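Local coordinates for uncharacterized protein (PDB 3H04) that is of unknown function but has an alpha/beta-hydrolase fold related to feruloyl esterases and probably acts as a serine hydrolase, at residues A[39-44]-A[183-188]; A[67-72]-A[162-167]; A[156-161]-A[172-177]. One frame throughout, in Å; residues are numbered along the deposited sequence.

Interaction 1 (A[39-44]-A[183-188]); sequences GLMFGK and GKWINM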
loop_
_atom_site.group_PDB
_atom_site.type_symbol
_atom_site.label_atom_id
_atom_site.label_comp_id
_atom_site.label_asym_id
_atom_site.label_seq_id
_atom_site.Cartn_x
_atom_site.Cartn_y
_atom_site.Cartn_z
ATOM N N GLY A 39 4.197 -3.731 5.476
ATOM C CA GLY A 39 3.373 -4.177 6.612
ATOM C C GLY A 39 3.011 -3.084 7.616
ATOM O O GLY A 39 2.700 -3.388 8.767
ATOM N N LEU A 40 2.986 -1.845 7.133
ATOM C CA LEU A 40 2.799 -0.608 7.889
ATOM C C LEU A 40 3.953 -0.298 8.858
ATOM O O LEU A 40 3.843 0.659 9.640
ATOM C CB LEU A 40 1.447 -0.592 8.658
ATOM C CG LEU A 40 0.172 -0.960 7.867
ATOM C CD1 LEU A 40 -1.018 -1.261 8.835
ATOM C CD2 LEU A 40 -0.167 0.125 6.833
ATOM N N MET A 41 5.047 -1.064 8.803
ATOM C CA MET A 41 6.091 -0.993 9.847
ATOM C C MET A 41 7.477 -0.655 9.321
ATOM O O MET A 41 8.365 -0.192 10.073
ATOM C CB MET A 41 6.176 -2.325 10.602
ATOM C CG MET A 41 4.927 -2.791 11.290
ATOM S SD MET A 41 5.121 -4.305 12.349
ATOM C CE MET A 41 3.662 -4.040 13.270
ATOM N N PHE A 42 7.725 -0.911 8.039
ATOM C CA PHE A 42 8.970 -0.550 7.444
ATOM C C PHE A 42 8.751 -0.082 5.986
ATOM O O PHE A 42 7.627 -0.023 5.481
ATOM C CB PHE A 42 10.001 -1.730 7.498
ATOM C CG PHE A 42 9.659 -2.902 6.598
ATOM C CD1 PHE A 42 10.214 -3.013 5.340
ATOM C CD2 PHE A 42 8.718 -3.886 7.019
ATOM C CE1 PHE A 42 9.921 -4.077 4.516
ATOM C CE2 PHE A 42 8.391 -4.962 6.193
ATOM C CZ PHE A 42 8.981 -5.055 4.929
ATOM N N GLY A 43 9.837 0.278 5.328
ATOM C CA GLY A 43 9.779 0.617 3.909
ATOM C C GLY A 43 10.112 2.084 3.664
ATOM O O GLY A 43 10.658 2.814 4.559
ATOM N N LYS A 44 9.884 2.494 2.437
ATOM C CA LYS A 44 10.103 3.892 2.023
ATOM C C LYS A 44 9.278 4.132 0.765
ATOM O O LYS A 44 8.965 3.173 0.022
ATOM C CB LYS A 44 11.580 4.181 1.743
ATOM C CG LYS A 44 12.186 3.415 0.564
ATOM C CD LYS A 44 13.740 3.600 0.481
ATOM C CE LYS A 44 14.303 2.700 -0.636
ATOM N NZ LYS A 44 15.553 3.229 -1.135
ATOM N N GLY A 183 2.292 -13.495 15.760
ATOM C CA GLY A 183 0.866 -13.109 15.745
ATOM C C GLY A 183 0.543 -11.838 16.529
ATOM O O GLY A 183 -0.590 -11.651 16.961
ATOM N N LYS A 184 1.520 -10.953 16.710
ATOM C CA LYS A 184 1.297 -9.700 17.436
ATOM C C LYS A 184 1.065 -8.481 16.524
ATOM O O LYS A 184 1.088 -7.353 16.990
ATOM C CB LYS A 184 2.492 -9.412 18.336
ATOM C CG LYS A 184 2.619 -10.356 19.501
ATOM C CD LYS A 184 4.022 -10.290 20.141
ATOM C CE LYS A 184 4.221 -11.544 21.046
ATOM N NZ LYS A 184 5.383 -11.495 21.971
ATOM N N TRP A 185 0.880 -8.702 15.230
ATOM C CA TRP A 185 0.745 -7.593 14.272
ATOM C C TRP A 185 -0.483 -6.727 14.564
ATOM O O TRP A 185 -0.396 -5.520 14.512
ATOM C CB TRP A 185 0.685 -8.125 12.833
ATOM C CG TRP A 185 0.741 -7.066 11.770
ATOM C CD1 TRP A 185 1.809 -6.297 11.433
ATOM C CD2 TRP A 185 -0.299 -6.724 10.852
ATOM N NE1 TRP A 185 1.495 -5.443 10.410
ATOM C CE2 TRP A 185 0.212 -5.715 9.999
ATOM C CE3 TRP A 185 -1.609 -7.205 10.641
ATOM C CZ2 TRP A 185 -0.547 -5.143 8.995
ATOM C CZ3 TRP A 185 -2.367 -6.630 9.664
ATOM C CH2 TRP A 185 -1.830 -5.627 8.815
ATOM N N ILE A 186 -1.617 -7.343 14.862
ATOM C CA ILE A 186 -2.804 -6.563 15.260
ATOM C C ILE A 186 -2.572 -5.752 16.558
ATOM O O ILE A 186 -3.059 -4.633 16.719
ATOM C CB ILE A 186 -4.038 -7.458 15.455
ATOM C CG1 ILE A 186 -4.511 -8.016 14.121
ATOM C CG2 ILE A 186 -5.161 -6.666 16.177
ATOM C CD1 ILE A 186 -5.245 -7.028 13.241
ATOM N N ASN A 187 -1.776 -6.295 17.464
ATOM C CA ASN A 187 -1.460 -5.590 18.690
ATOM C C ASN A 187 -0.651 -4.351 18.384
ATOM O O ASN A 187 -0.885 -3.291 18.970
ATOM C CB ASN A 187 -0.660 -6.499 19.631
ATOM C CG ASN A 187 -1.385 -7.778 19.954
ATOM O OD1 ASN A 187 -1.805 -7.990 21.089
ATOM N ND2 ASN A 187 -1.555 -8.641 18.950
ATOM N N MET A 188 0.286 -4.473 17.441
ATOM C CA MET A 188 1.188 -3.364 17.096
ATOM C C MET A 188 0.517 -2.267 16.253
ATOM O O MET A 188 0.965 -1.123 16.269
ATOM C CB MET A 188 2.481 -3.913 16.510
ATOM C CG MET A 188 3.278 -4.684 17.609
ATOM S SD MET A 188 4.475 -5.914 17.053
ATOM C CE MET A 188 5.663 -4.649 16.533
#
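Residues 39-44 run without regular secondary structure in the loop that follows strand 30-35, and Gly39 and Leu40 both have positive phi. In the second segment, Gly183 closes the preceding helix with a Schellman motif, Lys184 occupies the N-cap position, and a short helix begins at Trp185. The backbones stay well apart, with 8.8 Å from Gly39 CA to Trp185 CA, so side chains span the gap. Trp185 has CG anti to its backbone N (chi1 -172°), which carries the indole to the loop. Its NE1 donates to Gly39 O at 2.9 Å, with an N-H...O angle of 157°; the oxygen lies in the indole plane and is met on a lone pair. Leu40 crosses the indole at about a right angle and brings CD1 to 3.9 Å from Trp185 CZ2. Met41, extended beyond CG, reaches past the pyrrole side: its SD sits at the ring edge, a Met-aromatic contact, while its CE lies 3.4 Å from Trp185 CD1. The same methyl presses on Met188 CB at 3.5 Å, tighter than usual for two carbons. Phe136 meets the indole edge-to-face, and Leu40 N is hydrogen-bonded to Ser105 OG. Gly39 lies near the probable nucleophile elbow, in the region where alpha/beta-hydrolases form the oxyanion hole. One directional bond within a buried apolar setting thus satisfies the indole N-H and fixes the ring's rotation against this loop.

Interaction 2 (A[67-72]-A[162-167]); sequences YRLLPE and TPVVQD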
loop_
_atom_site.group_PDB
_atom_site.type_symbol
_atom_site.label_atom_id
_atom_site.label_comp_id
_atom_site.label_asym_id
_atom_site.label_seq_id
_atom_site.Cartn_x
_atom_site.Cartn_y
_atom_site.Cartn_z
ATOM N N TYR A 67 3.913 8.236 5.044
ATOM C CA TYR A 67 3.112 8.235 6.260
ATOM C C TYR A 67 4.009 7.742 7.394
ATOM O O TYR A 67 4.968 7.022 7.141
ATOM C CB TYR A 67 1.887 7.317 6.110
ATOM C CG TYR A 67 2.238 5.934 5.660
ATOM C CD1 TYR A 67 2.523 4.933 6.596
ATOM C CD2 TYR A 67 2.280 5.598 4.321
ATOM C CE1 TYR A 67 2.854 3.641 6.178
ATOM C CE2 TYR A 67 2.593 4.301 3.893
ATOM C CZ TYR A 67 2.871 3.340 4.843
ATOM O OH TYR A 67 3.228 2.093 4.442
ATOM N N ARG A 68 3.666 8.107 8.629
ATOM C CA ARG A 68 4.415 7.637 9.801
ATOM C C ARG A 68 4.167 6.137 10.024
ATOM O O ARG A 68 3.083 5.613 9.819
ATOM C CB ARG A 68 4.095 8.522 11.013
ATOM C CG ARG A 68 4.827 9.877 10.959
ATOM C CD ARG A 68 4.355 10.834 12.053
ATOM N NE ARG A 68 3.047 11.410 11.762
ATOM C CZ ARG A 68 2.466 12.318 12.539
ATOM N NH1 ARG A 68 3.063 12.723 13.670
ATOM N NH2 ARG A 68 1.295 12.811 12.207
ATOM N N LEU A 69 5.199 5.418 10.410
ATOM C CA LEU A 69 5.096 3.989 10.547
ATOM C C LEU A 69 4.711 3.502 11.930
ATOM O O LEU A 69 5.004 4.158 12.963
ATOM C CB LEU A 69 6.441 3.379 10.157
ATOM C CG LEU A 69 6.948 3.725 8.752
ATOM C CD1 LEU A 69 8.452 3.333 8.563
ATOM C CD2 LEU A 69 6.068 3.184 7.613
ATOM N N LEU A 70 4.108 2.310 11.965
ATOM C CA LEU A 70 4.032 1.552 13.224
ATOM C C LEU A 70 5.434 1.068 13.604
ATOM O O LEU A 70 6.245 0.843 12.741
ATOM C CB LEU A 70 3.099 0.363 13.116
ATOM C CG LEU A 70 1.710 0.483 12.502
ATOM C CD1 LEU A 70 1.273 -0.959 12.276
ATOM C CD2 LEU A 70 0.776 1.226 13.403
ATOM N N PRO A 71 5.716 0.876 14.908
ATOM C CA PRO A 71 4.796 1.004 16.033
ATOM C C PRO A 71 4.850 2.351 16.746
ATOM O O PRO A 71 4.214 2.517 17.772
ATOM C CB PRO A 71 5.302 -0.093 16.964
ATOM C CG PRO A 71 6.806 0.007 16.806
ATOM C CD PRO A 71 6.972 0.212 15.304
ATOM N N GLU A 72 5.621 3.298 16.241
ATOM C CA GLU A 72 5.802 4.566 16.963
ATOM C C GLU A 72 4.553 5.440 16.863
ATOM O O GLU A 72 4.347 6.302 17.707
ATOM C CB GLU A 72 6.998 5.361 16.454
ATOM C CG GLU A 72 8.326 4.640 16.621
ATOM C CD GLU A 72 8.734 3.773 15.421
ATOM O OE1 GLU A 72 7.897 3.477 14.524
ATOM O OE2 GLU A 72 9.917 3.395 15.394
ATOM N N THR A 162 11.328 8.539 18.024
ATOM C CA THR A 162 10.236 9.394 17.533
ATOM C C THR A 162 9.763 8.832 16.159
ATOM O O THR A 162 10.503 8.095 15.523
ATOM C CB THR A 162 10.724 10.815 17.401
ATOM O OG1 THR A 162 11.715 10.859 16.382
ATOM C CG2 THR A 162 11.359 11.321 18.729
ATOM N N PRO A 163 8.552 9.177 15.703
ATOM C CA PRO A 163 8.059 8.553 14.440
ATOM C C PRO A 163 8.886 8.889 13.239
ATOM O O PRO A 163 9.438 9.983 13.173
ATOM C CB PRO A 163 6.655 9.153 14.287
ATOM C CG PRO A 163 6.247 9.552 15.693
ATOM C CD PRO A 163 7.521 10.054 16.301
ATOM N N VAL A 164 8.905 7.964 12.265
ATOM C CA VAL A 164 9.650 8.054 11.047
ATOM C C VAL A 164 8.714 7.769 9.873
ATOM O O VAL A 164 7.683 7.132 10.049
ATOM C CB VAL A 164 10.845 7.016 11.019
ATOM C CG1 VAL A 164 11.973 7.465 11.994
ATOM C CG2 VAL A 164 10.372 5.600 11.292
ATOM N N VAL A 165 9.069 8.238 8.679
ATOM C CA VAL A 165 8.315 7.864 7.481
ATOM C C VAL A 165 9.062 6.876 6.589
ATOM O O VAL A 165 8.525 6.453 5.585
ATOM C CB VAL A 165 7.871 9.074 6.620
ATOM C CG1 VAL A 165 7.100 10.064 7.454
ATOM C CG2 VAL A 165 9.089 9.754 5.967
ATOM N N GLN A 166 10.258 6.490 6.987
ATOM C CA GLN A 166 11.012 5.492 6.294
ATOM C C GLN A 166 12.000 4.849 7.278
ATOM O O GLN A 166 12.273 5.391 8.357
ATOM C CB GLN A 166 11.726 6.088 5.076
ATOM C CG GLN A 166 12.815 7.098 5.454
ATOM C CD GLN A 166 13.611 7.600 4.252
ATOM O OE1 GLN A 166 13.858 6.877 3.303
ATOM N NE2 GLN A 166 14.013 8.836 4.307
ATOM N N ASP A 167 12.506 3.690 6.915
ATOM C CA ASP A 167 13.451 2.980 7.777
ATOM C C ASP A 167 14.570 3.913 8.173
ATOM O O ASP A 167 15.177 4.594 7.313
ATOM C CB ASP A 167 14.087 1.743 7.074
ATOM C CG ASP A 167 13.085 0.717 6.649
ATOM O OD1 ASP A 167 11.922 0.771 7.082
ATOM O OD2 ASP A 167 13.444 -0.115 5.787
HETATM O O HOH W 1 5.915 6.003 4.820
HETATM O O HOH W 2 7.307 5.648 13.057
#
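Leu69 N donates to Val164 O at 3.0 Å, nearly along the C=O axis, the one direct backbone hydrogen bond between two irregular segments. The same oxygen receives a CA-H...O contact from Arg68 CA at 3.3 Å. Arg68 has CG anti to its carbonyl carbon (chi1 -77°) and an anti chi2, which lay CG and CD alongside Pro163, with CD 3.6 Å from Pro163 CB. The bend at chi3 (-75°) turns NE and the guanidinium away to salt bridges with Asp12 and Asp81. Leu69 crosses Val164 obliquely, CD1 to CG2 at 4.0 Å; that CG2 holds the crowded position between backbone N and carbonyl carbon. Glu72 sets CB 3.9 Å from Pro163 CA, then bends sharply at chi2 (91°). A water lies 2.7 Å from Glu72 OE1, accepts from Val164 N and is within bonding distance of Leu69 O, while OE2 takes the Ser160 N-H. A second water accepts from Tyr67 N, donates to Val165 O and lies over one face of the Tyr67 ring. This is loop-on-loop packing with bridging waters: the loop after strand 60-65 meets the lead-in to helix 173-182, Tyr67 and Leu70 pack on helix 75-91, and Val165 lies against strand 15-21.

Interaction 3 (A[156-161]-A[172-177]); sequences AQLTSP and RFLIYV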
loop_
_atom_site.group_PDB
_atom_site.type_symbol
_atom_site.label_atom_id
_atom_site.label_comp_id
_atom_site.label_asym_id
_atom_site.label_seq_id
_atom_site.Cartn_x
_atom_site.Cartn_y
_atom_site.Cartn_z
ATOM N N ALA A 156 12.996 -4.070 20.045
ATOM C CA ALA A 156 12.736 -2.720 20.525
ATOM C C ALA A 156 13.858 -1.786 20.076
ATOM O O ALA A 156 13.639 -0.610 19.816
ATOM C CB ALA A 156 12.604 -2.709 22.013
ATOM N N GLN A 157 15.069 -2.303 19.960
ATOM C CA GLN A 157 16.175 -1.443 19.535
ATOM C C GLN A 157 16.193 -1.184 18.027
ATOM O O GLN A 157 17.078 -0.480 17.534
ATOM C CB GLN A 157 17.519 -1.992 20.047
ATOM C CG GLN A 157 17.641 -2.007 21.589
ATOM C CD GLN A 157 17.328 -0.637 22.253
ATOM O OE1 GLN A 157 16.387 -0.518 23.048
ATOM N NE2 GLN A 157 18.095 0.394 21.894
ATOM N N LEU A 158 15.226 -1.735 17.285
ATOM C CA LEU A 158 15.093 -1.411 15.866
ATOM C C LEU A 158 14.071 -0.312 15.627
ATOM O O LEU A 158 13.901 0.164 14.497
ATOM C CB LEU A 158 14.765 -2.664 15.089
ATOM C CG LEU A 158 15.877 -3.696 15.048
ATOM C CD1 LEU A 158 15.422 -4.995 14.351
ATOM C CD2 LEU A 158 17.159 -3.049 14.392
ATOM N N THR A 159 13.404 0.103 16.710
ATOM C CA THR A 159 12.487 1.203 16.677
ATOM C C THR A 159 13.165 2.523 16.951
ATOM O O THR A 159 14.325 2.620 17.432
ATOM C CB THR A 159 11.287 1.015 17.667
ATOM O OG1 THR A 159 11.758 1.078 19.003
ATOM C CG2 THR A 159 10.605 -0.303 17.433
ATOM N N SER A 160 12.411 3.568 16.662
ATOM C CA SER A 160 12.915 4.901 16.739
ATOM C C SER A 160 12.299 5.572 17.966
ATOM O O SER A 160 11.171 5.253 18.342
ATOM C CB SER A 160 12.542 5.658 15.452
ATOM O OG SER A 160 12.928 7.015 15.551
ATOM N N PRO A 161 13.030 6.509 18.596
ATOM C CA PRO A 161 12.466 7.198 19.731
ATOM C C PRO A 161 11.391 8.193 19.308
ATOM O O PRO A 161 10.575 8.590 20.134
ATOM C CB PRO A 161 13.678 7.902 20.386
ATOM C CG PRO A 161 14.700 7.986 19.364
ATOM C CD PRO A 161 14.395 6.969 18.285
ATOM N N ARG A 172 15.146 -2.701 10.101
ATOM C CA ARG A 172 13.905 -2.399 10.721
ATOM C C ARG A 172 12.865 -3.445 10.328
ATOM O O ARG A 172 11.967 -3.736 11.122
ATOM C CB ARG A 172 13.449 -0.996 10.272
ATOM C CG ARG A 172 12.157 -0.585 10.905
ATOM C CD ARG A 172 11.870 0.837 10.594
ATOM N NE ARG A 172 10.558 1.111 11.084
ATOM C CZ ARG A 172 10.264 1.792 12.170
ATOM N NH1 ARG A 172 11.210 2.391 12.899
ATOM N NH2 ARG A 172 8.981 1.875 12.510
ATOM N N PHE A 173 12.988 -4.006 9.136
ATOM C CA PHE A 173 12.008 -5.006 8.695
ATOM C C PHE A 173 11.819 -6.211 9.624
ATOM O O PHE A 173 10.746 -6.847 9.607
ATOM C CB PHE A 173 12.296 -5.429 7.277
ATOM C CG PHE A 173 13.210 -6.521 7.177
ATOM C CD1 PHE A 173 12.729 -7.799 7.283
ATOM C CD2 PHE A 173 14.566 -6.309 7.022
ATOM C CE1 PHE A 173 13.506 -8.828 7.225
ATOM C CE2 PHE A 173 15.390 -7.433 6.937
ATOM C CZ PHE A 173 14.844 -8.682 7.050
ATOM N N LEU A 174 12.799 -6.477 10.500
ATOM C CA LEU A 174 12.645 -7.563 11.468
ATOM C C LEU A 174 11.534 -7.309 12.453
ATOM O O LEU A 174 11.030 -8.254 13.020
ATOM C CB LEU A 174 13.944 -7.811 12.234
ATOM C CG LEU A 174 15.065 -8.420 11.399
ATOM C CD1 LEU A 174 16.390 -8.354 12.200
ATOM C CD2 LEU A 174 14.739 -9.853 10.938
ATOM N N ILE A 175 11.181 -6.039 12.680
ATOM C CA ILE A 175 10.024 -5.707 13.540
ATOM C C ILE A 175 8.746 -6.336 12.961
ATOM O O ILE A 175 7.907 -6.885 13.695
ATOM C CB ILE A 175 9.808 -4.194 13.657
ATOM C CG1 ILE A 175 11.006 -3.478 14.291
ATOM C CG2 ILE A 175 8.547 -3.877 14.530
ATOM C CD1 ILE A 175 10.859 -1.934 14.006
ATOM N N TYR A 176 8.628 -6.300 11.642
ATOM C CA TYR A 176 7.463 -6.880 10.934
ATOM C C TYR A 176 7.521 -8.432 10.927
ATOM O O TYR A 176 6.499 -9.099 11.135
ATOM C CB TYR A 176 7.396 -6.347 9.513
ATOM C CG TYR A 176 6.337 -7.034 8.663
ATOM C CD1 TYR A 176 4.965 -6.749 8.871
ATOM C CD2 TYR A 176 6.669 -8.002 7.761
ATOM C CE1 TYR A 176 3.977 -7.399 8.191
ATOM C CE2 TYR A 176 5.671 -8.636 6.982
ATOM C CZ TYR A 176 4.317 -8.316 7.207
ATOM O OH TYR A 176 3.234 -8.910 6.546
ATOM N N VAL A 177 8.698 -8.991 10.675
ATOM C CA VAL A 177 8.875 -10.440 10.716
ATOM C C VAL A 177 8.480 -10.958 12.097
ATOM O O VAL A 177 7.759 -11.975 12.246
ATOM C CB VAL A 177 10.367 -10.805 10.398
ATOM C CG1 VAL A 177 10.665 -12.225 10.813
ATOM C CG2 VAL A 177 10.700 -10.658 8.841
#
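Ala156 O is gripped twice from within its own segment, by Thr159 N at 3.2 Å and by Thr159 OG1 at 2.7 Å. The first bond closes a type I beta turn from Ala156 to Thr159, at the end of helix 152-156. The second reaches a lone pair in the carbonyl plane, because chi1 of 68° puts OG1 between the backbone N and carbonyl carbon. The same torsion places Thr159 CG2 anti to the carbonyl carbon, where it crosses Ile175 at about a right angle, 3.8 Å from CD1. Leu158 carries most of the contact with the first turns of helix 173-182: its CB rests 3.9 Å from Ile175 CG1, and its CD1 is 3.8 Å from Leu174 CB. Arg172 is extended from CG to NE, with CG anti to its backbone N (chi1 -179°), and runs past the turn. Its guanidinium is held by Met41 O at NE, Gln168 at NH1 and Glu72 at NH2; together they probably fix its plane, and the carboxylate would balance its charge. Against the turn itself it makes looser contacts, with Ser160 N near its plane, at the edge, 4.1 Å from NH1. Over the centre of one guanidinium face sits Ile175 CD1, 4.2 Å above the plane.

Overall arrangement
The three contacts lie on one side of the chain's centre, with centres 10 to 11 Å apart, and join loops from the strand ends of the alpha/beta sheet to the helical insertion between strands 121-125 and 212-217. In chain order come 39-44, 67-72, 156-161, 162-167, 172-177 and 183-188: interactions 2 and 3 are both nested inside interaction 1 and alternate with each other. Interactions 3 and 1 use consecutive helices, 173-182 and 185-189. Probable hydrogen bonds from Leu70 N to Leu40 O and from Gly43 N to Asp167 OD1 tie interaction 1 to interaction 2. In this fold such an insertion commonly caps the active site, consistent with a probable Ser104-His248-Asp220 triad.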